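Local coordinates for sulfatase (Bacteroides fragilis CAG:558, PDB 6USS), which probably hydrolyses sulfate esters as a calcium-dependent gut bacterial arylsulfatase, deposited here as a catalytic-site variant with its metal ion bound, at residues A351-G354 with G355-P359. The protein carries 1 engineered substitution. Residues are numbered along the deposited sequence; the frame is centred on the assembly and turned at random.
Sequences AYEG and GVREP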
loop_
_atom_site.group_PDB
_atom_site.type_symbol
_atom_site.label_atom_id
_atom_site.label_comp_id
_atom_site.label_asym_id
_atom_site.label_seq_id
_atom_site.Cartn_x
_atom_site.Cartn_y
_atom_site.Cartn_z
ATOM N N ALA A 351 34.406 -1.968 -10.006
ATOM C CA ALA A 351 34.663 -0.938 -9.015
ATOM C C ALA A 351 35.324 0.291 -9.627
ATOM O O ALA A 351 35.436 1.318 -8.945
ATOM C CB ALA A 351 35.521 -1.506 -7.883
ATOM N N TYR A 352 35.748 0.207 -10.892
ATOM C CA TYR A 352 36.248 1.364 -11.617
ATOM C C TYR A 352 35.138 2.404 -11.786
ATOM O O TYR A 352 33.951 2.122 -11.589
ATOM C CB TYR A 352 36.792 0.933 -12.983
ATOM C CG TYR A 352 38.107 0.185 -12.907
ATOM C CD1 TYR A 352 38.858 0.208 -11.739
ATOM C CD2 TYR A 352 38.589 -0.561 -13.985
ATOM C CE1 TYR A 352 40.060 -0.479 -11.638
ATOM C CE2 TYR A 352 39.796 -1.248 -13.896
ATOM C CZ TYR A 352 40.527 -1.199 -12.713
ATOM O OH TYR A 352 41.725 -1.864 -12.584
ATOM N N GLU A 353 35.531 3.629 -12.175
ATOM C CA GLU A 353 34.555 4.720 -12.294
ATOM C C GLU A 353 33.452 4.398 -13.296
ATOM O O GLU A 353 32.327 4.896 -13.165
ATOM C CB GLU A 353 35.251 6.016 -12.699
ATOM C CG GLU A 353 36.273 6.506 -11.686
ATOM C CD GLU A 353 35.626 7.132 -10.449
ATOM O OE1 GLU A 353 35.189 8.311 -10.523
ATOM O OE2 GLU A 353 35.558 6.438 -9.411
ATOM N N GLY A 354 33.757 3.582 -14.306
ATOM C CA GLY A 354 32.749 3.218 -15.281
ATOM C C GLY A 354 31.597 2.446 -14.671
ATOM O O GLY A 354 30.486 2.464 -15.209
ATOM N N GLY A 355 31.838 1.763 -13.545
ATOM C CA GLY A 355 30.794 1.023 -12.865
ATOM C C GLY A 355 29.991 1.822 -11.853
ATOM O O GLY A 355 28.890 1.405 -11.482
ATOM N N VAL A 356 30.513 2.959 -11.388
ATOM C CA VAL A 356 29.924 3.635 -10.234
ATOM C C VAL A 356 29.667 5.125 -10.443
ATOM O O VAL A 356 28.854 5.710 -9.703
ATOM C CB VAL A 356 30.791 3.417 -8.970
ATOM C CG1 VAL A 356 30.791 1.952 -8.576
ATOM C CG2 VAL A 356 32.214 3.935 -9.189
ATOM N N ARG A 357 30.286 5.817 -11.404
ATOM C CA ARG A 357 30.005 7.236 -11.604
ATOM C C ARG A 357 28.768 7.402 -12.486
ATOM O O ARG A 357 28.767 6.977 -13.643
ATOM C CB ARG A 357 31.205 7.959 -12.209
ATOM C CG ARG A 357 31.232 9.423 -11.780
ATOM C CD ARG A 357 32.118 10.293 -12.652
ATOM N NE ARG A 357 33.522 10.113 -12.328
ATOM C CZ ARG A 357 34.355 11.105 -12.027
ATOM N NH1 ARG A 357 33.912 12.359 -12.013
ATOM N NH2 ARG A 357 35.633 10.841 -11.744
ATOM N N GLU A 358 27.712 8.059 -11.936
ATOM C CA GLU A 358 26.368 8.153 -12.499
ATOM C C GLU A 358 26.011 9.577 -12.922
ATOM O O GLU A 358 26.443 10.546 -12.299
ATOM C CB GLU A 358 25.331 7.676 -11.471
ATOM C CG GLU A 358 25.568 6.276 -10.951
ATOM C CD GLU A 358 25.849 5.312 -12.084
ATOM O OE1 GLU A 358 26.898 4.635 -12.029
ATOM O OE2 GLU A 358 25.027 5.256 -13.034
ATOM N N PRO A 359 25.195 9.736 -13.958
ATOM C CA PRO A 359 24.696 11.078 -14.303
ATOM C C PRO A 359 23.611 11.515 -13.332
ATOM O O PRO A 359 22.658 10.773 -13.078
ATOM C CB PRO A 359 24.135 10.894 -15.715
ATOM C CG PRO A 359 23.748 9.423 -15.757
ATOM C CD PRO A 359 24.814 8.722 -14.955
HETATM O O HOH W 1 29.119 5.221 -15.642
#
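Between Tyr-352 and Gly-355 the chain closes into one short turn of helix, Tyr-352 O accepting from Gly-355 N at 2.9 Å, and then extends toward strand 357-363. The next carbonyl along serves two donors: Glu-353 O accepts from Val-356 N at 3.2 Å and from Arg-357 N at 2.8 Å, the latter bond being the straighter, with an N-H...O angle of 167°. A single oxygen thus ties together the end of the turn and the chain leaving it. One water bridges Gly-354 O and Arg-357 O, donating to both, at 2.7 Å to Arg-357 O.

Glu-353 and Arg-357 meet again through their side chains. Glu-353 bends at chi2 (-75°), which folds its carboxylate back toward Arg-357, and OE1 forms a salt bridge with NH2 at 2.8 Å while also lying 3.0 Å from NE. OE1 sits obliquely to the guanidinium, so both N-H groups point well off line and the two hydrogen bonds are weak. The carboxylate and guanidinium planes stand nearly perpendicular (88°). Tyr-83 OH also bonds this OE1, and Lys-450 pairs with OE2, so the buried carboxylate has several partners. Val-356 CG2 rests against the carbonyl oxygen Tyr-352 O at 3.5 Å.

Strand 357-363 lies antiparallel to both 77-83 and 315-321 in the large mixed sheet. Arg-357 NH1 bonds Thr-80 O of strand 77-83, and the guanidinium also makes a cation-pi contact with Trp-46. Tyr-352 packs onto strand 449-454 of the four-stranded antiparallel sheet, and the turn lies between the two sheets, with Gly-355 about 10 Å from the calcium ion.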